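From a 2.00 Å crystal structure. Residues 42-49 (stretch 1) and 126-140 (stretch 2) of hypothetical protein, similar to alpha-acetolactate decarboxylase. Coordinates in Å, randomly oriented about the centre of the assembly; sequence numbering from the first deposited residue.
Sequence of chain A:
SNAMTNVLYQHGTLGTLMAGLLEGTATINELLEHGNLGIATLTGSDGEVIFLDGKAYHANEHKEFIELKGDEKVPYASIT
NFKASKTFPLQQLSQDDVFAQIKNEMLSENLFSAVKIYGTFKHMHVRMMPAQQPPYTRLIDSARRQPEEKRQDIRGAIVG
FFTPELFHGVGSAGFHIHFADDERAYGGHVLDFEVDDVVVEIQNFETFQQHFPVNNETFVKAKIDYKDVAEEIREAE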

# COMPACT_ATOMS: atom_id res chain seq x y z
N LEU A 42 13.12 -15.11 -7.10
CA LEU A 42 12.69 -16.42 -6.62
C LEU A 42 12.98 -16.63 -5.14
O LEU A 42 13.54 -15.76 -4.48
N THR A 43 12.58 -17.79 -4.63
CA THR A 43 12.80 -18.12 -3.23
C THR A 43 14.26 -17.82 -2.87
O THR A 43 15.16 -18.10 -3.65
N GLY A 44 14.47 -17.25 -1.69
CA GLY A 44 15.81 -16.90 -1.24
C GLY A 44 16.32 -15.69 -1.99
O GLY A 44 17.50 -15.34 -1.90
N SER A 45 15.41 -15.03 -2.70
CA SER A 45 15.72 -13.85 -3.51
C SER A 45 16.73 -14.28 -4.57
O SER A 45 17.69 -13.58 -4.87
N ASP A 46 16.49 -15.47 -5.12
CA ASP A 46 17.37 -16.02 -6.13
C ASP A 46 17.19 -15.39 -7.51
O ASP A 46 16.16 -15.58 -8.16
N GLY A 47 18.19 -14.63 -7.93
CA GLY A 47 18.15 -14.02 -9.24
C GLY A 47 17.17 -12.91 -9.51
O GLY A 47 16.66 -12.24 -8.61
N GLU A 48 16.89 -12.73 -10.80
CA GLU A 48 16.00 -11.68 -11.27
C GLU A 48 14.92 -12.22 -12.18
O GLU A 48 15.22 -12.85 -13.19
N VAL A 49 13.67 -11.97 -11.83
CA VAL A 49 12.56 -12.43 -12.65
C VAL A 49 12.06 -11.27 -13.50
O VAL A 49 11.87 -10.17 -13.01
N VAL A 126 23.46 -4.27 -15.29
CA VAL A 126 22.53 -4.95 -14.39
C VAL A 126 23.25 -5.76 -13.32
O VAL A 126 24.46 -5.99 -13.39
N ARG A 127 22.48 -6.21 -12.34
CA ARG A 127 23.00 -7.06 -11.28
C ARG A 127 22.08 -8.27 -11.24
O ARG A 127 20.93 -8.21 -11.70
N MSE A 128 22.60 -9.38 -10.74
CA MSE A 128 21.82 -10.60 -10.61
C MSE A 128 21.91 -10.96 -9.13
O MSE A 128 22.93 -11.47 -8.67
N MSE A 129 20.85 -10.65 -8.39
CA MSE A 129 20.84 -10.91 -6.96
C MSE A 129 21.23 -12.35 -6.64
O MSE A 129 20.59 -13.29 -7.10
N PRO A 130 22.31 -12.54 -5.87
CA PRO A 130 22.76 -13.89 -5.51
C PRO A 130 21.79 -14.52 -4.51
O PRO A 130 21.34 -13.87 -3.57
N ALA A 131 21.46 -15.79 -4.73
CA ALA A 131 20.53 -16.49 -3.87
C ALA A 131 21.07 -16.75 -2.46
O ALA A 131 22.28 -16.86 -2.25
N GLN A 132 20.15 -16.81 -1.51
CA GLN A 132 20.48 -17.09 -0.11
C GLN A 132 19.85 -18.43 0.25
O GLN A 132 18.88 -18.84 -0.37
N GLN A 133 20.42 -19.10 1.24
CA GLN A 133 19.89 -20.38 1.70
C GLN A 133 19.45 -20.14 3.14
O GLN A 133 20.13 -19.45 3.90
N PRO A 134 18.30 -20.70 3.54
CA PRO A 134 17.81 -20.52 4.91
C PRO A 134 18.73 -21.17 5.94
O PRO A 134 19.37 -22.18 5.66
N PRO A 135 18.82 -20.58 7.15
CA PRO A 135 18.14 -19.37 7.62
C PRO A 135 18.57 -18.12 6.85
O PRO A 135 19.76 -17.93 6.57
N TYR A 136 17.61 -17.26 6.54
CA TYR A 136 17.87 -16.04 5.79
C TYR A 136 18.36 -14.86 6.63
O TYR A 136 18.21 -14.85 7.85
N THR A 137 18.95 -13.88 5.95
CA THR A 137 19.44 -12.67 6.59
C THR A 137 18.84 -11.50 5.82
O THR A 137 18.11 -11.70 4.85
N ARG A 138 19.16 -10.28 6.24
CA ARG A 138 18.64 -9.10 5.55
C ARG A 138 19.18 -9.11 4.12
O ARG A 138 20.36 -9.38 3.89
N LEU A 139 18.31 -8.81 3.16
CA LEU A 139 18.67 -8.83 1.75
C LEU A 139 19.84 -7.93 1.36
O LEU A 139 20.47 -8.14 0.32
N ILE A 140 20.14 -6.94 2.19
CA ILE A 140 21.25 -6.03 1.91
C ILE A 140 22.57 -6.79 1.82
O ILE A 140 23.49 -6.38 1.10

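The turn of stretch 1 lies against the extended segment 129-132 of stretch 2, and together they bury 500 Å² of surface. Two backbone hydrogen bonds join them. Gln132 N donates to Gly44 O at 3.1 Å, and Gly47 N donates to Met129 O at 2.9 Å.

Glu48 provides the main polar side chain. It points toward stretch 2 with chi1 and chi2 both m, and this brings its carboxylate to the backbone at Met129. Glu48 OE2 accepts a hydrogen bond from Met129 N at 2.7 Å, with a nearly straight angle of 166°. Glu48 OE2 also forms a salt bridge with Arg127 NE at 2.9 Å. The hydrogen bond within that bridge is weak, because its angle is only 123°. Glu48 OE2 lies at the edge of the guanidinium, near its plane. Arg127 starts sideways, with chi1 and chi2 both p, but its end comes nearer to stretch 1. Glu48 OE1 is satisfied by water 3, which donates to Glu48 OE1 at 2.6 Å and accepts from Arg127 NH2 at 3.0 Å. The two charged groups are thus linked both directly and through water. Arg127 NH1 is bonded elsewhere in the structure.

Two other waters lie between the stretches: water 1 between two backbone carbonyls, water 2 between a backbone carbonyl and the Asp46 side chain. Water 1 donates to Gly44 O and to Pro130 O, both at 2.9 Å, so Gly44 O receives two hydrogen bonds. Water 2 lies 3.0 Å from Asp46 OD1 and 2.7 Å from Met129 O, and can donate to either. Asp46 (chi1 t) points away overall, yet Asp46 OD1 comes within 3.3 Å of Ala131 CB.

Ser45 points toward stretch 2 with chi1 t. Its hydroxyl sits among nonpolar atoms: Ser45 OG is 3.3 Å from Leu139 CD1 and 3.5 Å from Met129 CG. Met129 is a selenomethionine with chi1 t, chi2 p and chi3 p. Its CB points toward stretch 1, but its end leads away. Leu139 (chi1 t, chi2 p) begins sideways and brings its end nearer.

Tyr136, with chi1 m, points toward the turn. Tyr136 CE1 lies 3.5 Å from Gly44 CA, and Tyr136 OH lies 3.5 Å from Thr43 CG2. Gly44 has no side chain; a CB there would lie 2.5 Å from Gln132 O, a clash, and 3.5 Å from Tyr136 CE1, which is tight. Thr43 has chi1 m, and its OG1 is bonded elsewhere.

Within stretch 2, Gln132 OE1 accepts from Thr137 N at 2.8 Å.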

# COMPACT_ATOMS: atom_id res chain seq x y z
CB LEU A 42 13.38 -17.53 -7.43
CG LEU A 42 13.15 -17.48 -8.95
CD1 LEU A 42 13.85 -18.66 -9.59
CD2 LEU A 42 11.66 -17.52 -9.26
CB THR A 43 12.48 -19.60 -2.96
OG1 THR A 43 11.11 -19.86 -3.31
CG2 THR A 43 12.69 -19.94 -1.49
CB SER A 45 16.31 -12.72 -2.67
OG SER A 45 16.40 -11.53 -3.43
CB ASP A 46 17.18 -17.53 -6.23
CG ASP A 46 17.93 -18.14 -7.41
OD1 ASP A 46 19.11 -17.77 -7.62
OD2 ASP A 46 17.35 -18.98 -8.12
CB GLU A 48 16.83 -10.66 -12.05
CG GLU A 48 18.09 -10.20 -11.34
CD GLU A 48 17.78 -9.42 -10.07
OE1 GLU A 48 16.62 -9.01 -9.91
OE2 GLU A 48 18.71 -9.22 -9.25
CB VAL A 49 11.39 -12.95 -11.80
CG1 VAL A 49 10.23 -13.36 -12.69
CG2 VAL A 49 11.84 -14.13 -10.95
CB VAL A 126 21.62 -5.95 -15.15
CG1 VAL A 126 20.88 -5.26 -16.28
CG2 VAL A 126 22.45 -7.11 -15.68
CB ARG A 127 23.01 -6.35 -9.92
CG ARG A 127 21.65 -5.95 -9.34
CD ARG A 127 20.96 -7.10 -8.59
NE ARG A 127 19.64 -6.70 -8.09
CZ ARG A 127 19.43 -5.87 -7.07
NH1 ARG A 127 20.46 -5.36 -6.40
NH2 ARG A 127 18.19 -5.54 -6.73
CB MSE A 128 22.40 -11.72 -11.47
CG MSE A 128 22.45 -11.41 -12.96
SE MSE A 128 24.09 -10.53 -13.50
CE MSE A 128 25.19 -12.09 -13.81
CB MSE A 129 19.46 -10.61 -6.37
CG MSE A 129 19.44 -10.49 -4.85
SE MSE A 129 20.40 -8.94 -4.21
CE MSE A 129 18.96 -7.65 -4.29
CB PRO A 130 24.14 -13.65 -4.92
CG PRO A 130 24.01 -12.30 -4.29
CD PRO A 130 23.24 -11.52 -5.33
CB ALA A 131 20.13 -17.82 -4.52
CB GLN A 132 19.88 -16.02 0.82
CG GLN A 132 20.82 -14.91 1.25
CD GLN A 132 20.22 -14.06 2.35
OE1 GLN A 132 19.78 -14.57 3.38
NE2 GLN A 132 20.20 -12.74 2.14
CB GLN A 133 20.97 -21.47 1.66
CG GLN A 133 21.51 -21.77 0.27
CD GLN A 133 20.42 -22.18 -0.70
OE1 GLN A 133 19.62 -23.07 -0.42
NE2 GLN A 133 20.39 -21.53 -1.86
CB PRO A 134 16.42 -21.17 4.87
CG PRO A 134 16.58 -22.24 3.85
CD PRO A 134 17.38 -21.55 2.76
CB PRO A 135 18.54 -19.31 9.09
CG PRO A 135 19.93 -19.86 9.06
CD PRO A 135 19.76 -21.07 8.17
CB TYR A 136 16.61 -15.62 5.03
CG TYR A 136 16.12 -16.65 4.05
CD1 TYR A 136 16.91 -17.05 2.97
CD2 TYR A 136 14.85 -17.21 4.18
CE1 TYR A 136 16.45 -18.00 2.05
CE2 TYR A 136 14.38 -18.15 3.26
CZ TYR A 136 15.18 -18.54 2.20
OH TYR A 136 14.72 -19.46 1.30
CB THR A 137 20.97 -12.54 6.51
OG1 THR A 137 21.37 -12.41 5.14
CG2 THR A 137 21.65 -13.77 7.12
CB ARG A 138 19.07 -7.83 6.29
CG ARG A 138 18.58 -7.78 7.73
CD ARG A 138 18.87 -6.44 8.38
NE ARG A 138 18.08 -5.37 7.79
CZ ARG A 138 16.77 -5.23 7.98
NH1 ARG A 138 16.10 -6.08 8.74
NH2 ARG A 138 16.12 -4.23 7.39
CB LEU A 139 17.44 -8.46 0.91
CG LEU A 139 17.55 -8.74 -0.59
CD1 LEU A 139 17.93 -10.20 -0.81
CD2 LEU A 139 16.23 -8.43 -1.27
CB ILE A 140 21.37 -4.94 3.01
CG1 ILE A 140 22.45 -3.93 2.63
CG2 ILE A 140 21.68 -5.58 4.35
CD1 ILE A 140 22.17 -3.19 1.33
O HOH W 1 19.50 -13.27 -1.46
O HOH W 2 20.93 -15.61 -8.48
O HOH W 3 16.23 -7.53 -7.83